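Local coordinates for uncharacterized protein (Mycobacterium tuberculosis, PDB 3DBO) that is the probable toxin of a type II toxin-antitoxin pair, a PIN-family ribonuclease that probably uses magnesium and whose limited RNA cleavage is seen in complex with its antitoxin, at residues V48-V62 with R74-P88. Numbering follows the deposited sequence. Where two conformers were deposited one is given.
With NA (sodium ion), chain C; NA (sodium ion), chain F.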
loop_
_atom_site.group_PDB
_atom_site.type_symbol
_atom_site.label_atom_id
_atom_site.label_comp_id
_atom_site.label_asym_id
_atom_site.label_seq_id
_atom_site.Cartn_x
_atom_site.Cartn_y
_atom_site.Cartn_z
ATOM N N VAL B 48 11.587 -0.205 -4.894
ATOM C CA VAL B 48 10.172 -0.089 -4.472
ATOM C C VAL B 48 9.478 1.179 -4.990
ATOM O O VAL B 48 10.117 2.220 -5.176
ATOM C CB VAL B 48 9.987 -0.190 -2.930
ATOM C CG1 VAL B 48 10.367 -1.580 -2.420
ATOM C CG2 VAL B 48 10.780 0.906 -2.184
ATOM N N ALA B 49 8.177 1.059 -5.249
ATOM C CA ALA B 49 7.301 2.207 -5.538
ATOM C C ALA B 49 6.070 2.086 -4.632
ATOM O O ALA B 49 5.896 1.082 -3.934
ATOM C CB ALA B 49 6.879 2.215 -7.015
ATOM N N THR B 50 5.210 3.104 -4.614
ATOM C CA THR B 50 3.913 2.907 -3.992
ATOM C C THR B 50 2.844 3.364 -5.002
ATOM O O THR B 50 3.150 3.528 -6.203
ATOM C CB THR B 50 3.828 3.598 -2.608
ATOM O OG1 THR B 50 2.630 3.198 -1.936
ATOM C CG2 THR B 50 3.914 5.154 -2.720
ATOM N N THR B 51 1.608 3.538 -4.536
ATOM C CA THR B 51 0.571 3.978 -5.457
ATOM C C THR B 51 -0.093 5.241 -4.931
ATOM O O THR B 51 0.113 5.657 -3.783
ATOM C CB THR B 51 -0.543 2.897 -5.672
ATOM O OG1 THR B 51 -1.375 2.854 -4.505
ATOM C CG2 THR B 51 0.046 1.471 -5.952
ATOM N N VAL B 52 -0.936 5.823 -5.777
ATOM C CA VAL B 52 -1.701 7.011 -5.408
ATOM C C VAL B 52 -2.678 6.737 -4.278
ATOM O O VAL B 52 -3.056 7.667 -3.554
ATOM C CB VAL B 52 -2.471 7.576 -6.650
ATOM C CG1 VAL B 52 -1.470 8.237 -7.608
ATOM C CG2 VAL B 52 -3.287 6.479 -7.362
ATOM N N VAL B 53 -3.093 5.476 -4.129
ATOM C CA VAL B 53 -4.030 5.120 -3.051
ATOM C C VAL B 53 -3.339 5.360 -1.702
ATOM O O VAL B 53 -3.955 5.881 -0.768
ATOM C CB VAL B 53 -4.514 3.654 -3.176
ATOM C CG1 VAL B 53 -5.374 3.262 -2.008
ATOM C CG2 VAL B 53 -5.276 3.478 -4.548
ATOM N N THR B 54 -2.081 4.930 -1.597
ATOM C CA THR B 54 -1.316 5.135 -0.358
ATOM C C THR B 54 -1.024 6.612 -0.149
ATOM O O THR B 54 -1.118 7.090 0.985
ATOM C CB THR B 54 -0.024 4.302 -0.339
ATOM O OG1 THR B 54 -0.382 2.916 -0.269
ATOM C CG2 THR B 54 0.867 4.665 0.880
ATOM N N LEU B 55 -0.697 7.342 -1.213
ATOM C CA LEU B 55 -0.536 8.816 -1.102
ATOM C C LEU B 55 -1.804 9.421 -0.453
ATOM O O LEU B 55 -1.728 10.199 0.496
ATOM C CB LEU B 55 -0.254 9.453 -2.484
ATOM C CG LEU B 55 -0.063 10.974 -2.503
ATOM C CD1 LEU B 55 1.012 11.431 -1.546
ATOM C CD2 LEU B 55 0.192 11.531 -3.940
ATOM N N ALA B 56 -2.970 9.023 -0.958
ATOM C CA ALA B 56 -4.249 9.492 -0.426
ATOM C C ALA B 56 -4.457 9.112 1.042
ATOM O O ALA B 56 -4.888 9.919 1.863
ATOM C CB ALA B 56 -5.396 8.918 -1.271
ATOM N N GLU B 57 -4.159 7.857 1.361
ATOM C CA GLU B 57 -4.403 7.350 2.697
ATOM C C GLU B 57 -3.489 7.980 3.753
ATOM O O GLU B 57 -3.950 8.328 4.838
ATOM C CB GLU B 57 -4.332 5.825 2.691
ATOM C CG GLU B 57 -5.591 5.255 2.018
ATOM C CD GLU B 57 -5.668 3.736 2.031
ATOM O OE1 GLU B 57 -4.617 3.072 2.175
ATOM O OE2 GLU B 57 -6.799 3.201 1.883
ATOM N N LEU B 58 -2.220 8.155 3.402
ATOM C CA LEU B 58 -1.260 8.853 4.291
ATOM C C LEU B 58 -1.661 10.323 4.478
ATOM O O LEU B 58 -1.549 10.869 5.573
ATOM C CB LEU B 58 0.171 8.719 3.759
ATOM C CG LEU B 58 0.728 7.281 3.715
ATOM C CD1 LEU B 58 2.126 7.332 3.145
ATOM C CD2 LEU B 58 0.692 6.659 5.121
ATOM N N ARG B 59 -2.187 10.934 3.418
ATOM C CA ARG B 59 -2.629 12.328 3.504
ATOM C C ARG B 59 -3.856 12.465 4.391
ATOM O O ARG B 59 -3.926 13.357 5.221
ATOM C CB ARG B 59 -2.844 12.917 2.113
ATOM C CG ARG B 59 -2.914 14.436 2.077
ATOM C CD ARG B 59 -3.096 14.927 0.641
ATOM N NE ARG B 59 -2.801 16.357 0.560
ATOM C CZ ARG B 59 -3.710 17.319 0.703
ATOM N NH1 ARG B 59 -4.998 17.019 0.897
ATOM N NH2 ARG B 59 -3.335 18.596 0.646
ATOM N N VAL B 60 -4.835 11.577 4.240
ATOM C CA VAL B 60 -5.984 11.610 5.133
ATOM C C VAL B 60 -5.539 11.387 6.586
ATOM O O VAL B 60 -6.068 12.027 7.515
ATOM C CB VAL B 60 -6.957 10.432 4.841
ATOM C CG1 VAL B 60 -7.961 10.262 5.997
ATOM C CG2 VAL B 60 -7.674 10.640 3.548
ATOM N N GLY B 61 -4.529 10.526 6.776
ATOM C CA GLY B 61 -3.915 10.343 8.110
ATOM C C GLY B 61 -3.466 11.660 8.747
ATOM O O GLY B 61 -3.734 11.914 9.938
ATOM N N VAL B 62 -2.770 12.486 7.967
ATOM C CA VAL B 62 -2.292 13.801 8.452
ATOM C C VAL B 62 -3.482 14.659 8.847
ATOM O O VAL B 62 -3.499 15.257 9.925
ATOM C CB VAL B 62 -1.405 14.532 7.394
ATOM C CG1 VAL B 62 -1.078 15.960 7.824
ATOM C CG2 VAL B 62 -0.108 13.748 7.108
ATOM N N ARG B 74 2.690 11.610 11.438
ATOM C CA ARG B 74 2.000 11.212 10.205
ATOM C C ARG B 74 2.461 12.085 9.054
ATOM O O ARG B 74 2.561 11.630 7.913
ATOM C CB ARG B 74 0.494 11.284 10.393
ATOM C CG ARG B 74 -0.056 10.135 11.271
ATOM C CD ARG B 74 -1.543 10.177 11.362
ATOM N NE ARG B 74 -2.061 9.216 12.334
ATOM C CZ ARG B 74 -3.341 9.081 12.650
ATOM N NH1 ARG B 74 -4.254 9.851 12.076
ATOM N NH2 ARG B 74 -3.708 8.177 13.556
ATOM N N LEU B 75 2.765 13.339 9.358
ATOM C CA LEU B 75 3.289 14.239 8.344
ATOM C C LEU B 75 4.669 13.753 7.843
ATOM O O LEU B 75 4.920 13.730 6.634
ATOM C CB LEU B 75 3.305 15.693 8.842
ATOM C CG LEU B 75 3.726 16.712 7.772
ATOM C CD1 LEU B 75 2.820 16.676 6.513
ATOM C CD2 LEU B 75 3.783 18.105 8.389
ATOM N N ALA B 76 5.548 13.341 8.758
ATOM C CA ALA B 76 6.792 12.643 8.366
ATOM C C ALA B 76 6.543 11.393 7.479
ATOM O O ALA B 76 7.267 11.142 6.522
ATOM C CB ALA B 76 7.621 12.250 9.627
ATOM N N THR B 77 5.521 10.615 7.811
ATOM C CA THR B 77 5.193 9.425 6.993
ATOM C C THR B 77 4.815 9.862 5.563
ATOM O O THR B 77 5.297 9.299 4.570
ATOM C CB THR B 77 4.047 8.616 7.639
ATOM O OG1 THR B 77 4.304 8.454 9.044
ATOM C CG2 THR B 77 3.920 7.241 6.977
ATOM N N LEU B 78 3.948 10.867 5.461
ATOM C CA LEU B 78 3.544 11.407 4.154
ATOM C C LEU B 78 4.751 11.904 3.358
ATOM O O LEU B 78 4.878 11.639 2.147
ATOM C CB LEU B 78 2.493 12.530 4.308
ATOM C CG LEU B 78 2.036 13.216 3.008
ATOM C CD1 LEU B 78 1.363 12.204 2.069
ATOM C CD2 LEU B 78 1.115 14.398 3.286
ATOM N N GLU B 79 5.654 12.609 4.041
ATOM C CA GLU B 79 6.834 13.148 3.405
ATOM C C GLU B 79 7.774 12.050 2.913
ATOM O O GLU B 79 8.496 12.268 1.951
ATOM C CB GLU B 79 7.567 14.127 4.354
ATOM C CG GLU B 79 6.849 15.493 4.462
ATOM C CD GLU B 79 7.179 16.269 5.743
ATOM O OE1 GLU B 79 7.657 15.644 6.722
ATOM O OE2 GLU B 79 6.939 17.501 5.775
ATOM N N SER B 80 7.760 10.882 3.558
ATOM C CA SER B 80 8.665 9.776 3.173
ATOM C C SER B 80 8.419 9.264 1.747
ATOM O O SER B 80 9.289 8.621 1.162
ATOM C CB SER B 80 8.633 8.624 4.198
ATOM O OG SER B 80 7.512 7.770 4.029
ATOM N N VAL B 81 7.248 9.561 1.188
ATOM C CA VAL B 81 6.990 9.171 -0.202
ATOM C C VAL B 81 7.256 10.256 -1.232
ATOM O O VAL B 81 6.990 10.051 -2.414
ATOM C CB VAL B 81 5.595 8.566 -0.390
ATOM C CG1 VAL B 81 5.472 7.349 0.481
ATOM C CG2 VAL B 81 4.507 9.553 -0.050
ATOM N N ALA B 82 7.804 11.391 -0.798
ATOM C CA ALA B 82 7.917 12.549 -1.691
ATOM C C ALA B 82 8.783 12.296 -2.927
ATOM O O ALA B 82 8.477 12.816 -4.004
ATOM C CB ALA B 82 8.379 13.802 -0.923
ATOM N N ASP B 83 9.832 11.490 -2.778
ATOM C CA ASP B 83 10.771 11.202 -3.858
ATOM C C ASP B 83 10.419 9.904 -4.580
ATOM O O ASP B 83 11.007 9.597 -5.631
ATOM C CB ASP B 83 12.203 11.063 -3.319
ATOM C CG ASP B 83 12.679 12.285 -2.554
ATOM O OD1 ASP B 83 11.997 13.337 -2.588
ATOM O OD2 ASP B 83 13.748 12.179 -1.908
ATOM N N MET B 84 9.493 9.133 -3.997
ATOM C CA MET B 84 9.193 7.771 -4.439
ATOM C C MET B 84 8.164 7.790 -5.565
ATOM O O MET B 84 7.205 8.561 -5.514
ATOM C CB MET B 84 8.690 6.956 -3.235
ATOM C CG MET B 84 8.329 5.487 -3.514
ATOM S SD MET B 84 7.570 4.587 -2.138
ATOM C CE MET B 84 8.832 4.756 -0.866
ATOM N N GLU B 85 8.362 6.944 -6.585
ATOM C CA GLU B 85 7.367 6.732 -7.631
ATOM C C GLU B 85 6.013 6.418 -6.978
ATOM O O GLU B 85 5.910 5.507 -6.136
ATOM C CB GLU B 85 7.799 5.567 -8.545
ATOM C CG GLU B 85 6.845 5.228 -9.680
ATOM C CD GLU B 85 6.720 6.338 -10.708
ATOM O OE1 GLU B 85 7.771 6.869 -11.139
ATOM O OE2 GLU B 85 5.572 6.671 -11.083
ATOM N N THR B 86 4.999 7.203 -7.337
ATOM C CA THR B 86 3.619 6.932 -6.943
ATOM C C THR B 86 2.830 6.543 -8.205
ATOM O O THR B 86 2.493 7.396 -9.049
ATOM C CB THR B 86 2.963 8.136 -6.228
ATOM O OG1 THR B 86 3.087 9.293 -7.065
ATOM C CG2 THR B 86 3.652 8.416 -4.867
ATOM N N LEU B 87 2.507 5.261 -8.313
ATOM C CA LEU B 87 1.947 4.706 -9.539
ATOM C C LEU B 87 0.472 5.084 -9.600
ATOM O O LEU B 87 -0.224 4.974 -8.601
ATOM C CB LEU B 87 2.083 3.175 -9.542
ATOM C CG LEU B 87 3.526 2.631 -9.516
ATOM C CD1 LEU B 87 3.479 1.130 -9.311
ATOM C CD2 LEU B 87 4.243 3.003 -10.817
ATOM N N PRO B 88 0.004 5.557 -10.767
ATOM C CA PRO B 88 -1.406 5.979 -10.853
ATOM C C PRO B 88 -2.378 4.823 -11.065
ATOM O O PRO B 88 -1.977 3.728 -11.423
ATOM C CB PRO B 88 -1.407 6.866 -12.091
ATOM C CG PRO B 88 -0.377 6.214 -12.996
ATOM C CD PRO B 88 0.713 5.737 -12.050
HETATM NA NA NA C . -0.100 1.608 -2.495
HETATM NA NA NA F . -4.778 16.705 11.936
HETATM O O HOH W 1 0.469 9.702 7.277
#
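Leu-78 packs as a knob into a hole on helix 52-62 formed by Leu-55, Leu-58, Arg-59 and Val-62, and shows how helices 52-62 and 74-79, whose segments run nearly antiparallel (158°), can close on one another. With CG anti to the backbone N (chi1 177°), its branch reaches across the groove, and CD1 meets Leu-55 CD1 at 3.7 Å. Deeper in, Leu-58 CD2 rests on Thr-77 CG2, the two side chains crossing at about a right angle. Val-62 presses CG2 against the backbone of Arg-74, whose extended side chain runs past Gly-61; there NH1 gives a straight bond (3.0 Å) to Gly-61 O, which lies in the guanidinium plane. The same guanidinium forms salt bridges with an acidic side chain of a neighbouring protein chain. A water joins Leu-58 O to Arg-74 O between the helices.

The strands are held more by backbone. Thr-50 N donates to Glu-85 O (2.9 Å), Thr-50 O receives Leu-87 N (2.8 Å), and Val-52 N closes the series on Leu-87 O. Met-84 SD lies 3.7 Å from Thr-50 CG2, while Thr-50 OG1 bonds to Leu-25 O in the next strand. On the outer side the packing thins: Leu-75 CD1 comes only to 4.2 Å from Val-62 CG1, the exposed side chain of Arg-59 touches Leu-78 only through its aliphatic part, CG near CD2, and Val-52 brushes exposed Pro-88.

Where strand becomes helix, Thr-51 is the N-cap, its OG1 accepting a weak bond from Val-53 N; Thr-51 OG1 and Thr-54 OG1, with Leu-25 O, bind a sodium ion. The side chain of Thr-50 lies about 6 Å from that of Asp-26, a predicted magnesium ligand. The edge strand 86-87 and its parallel neighbour 47-51, linked by a helical hairpin, form this side of the alpha/beta PIN domain.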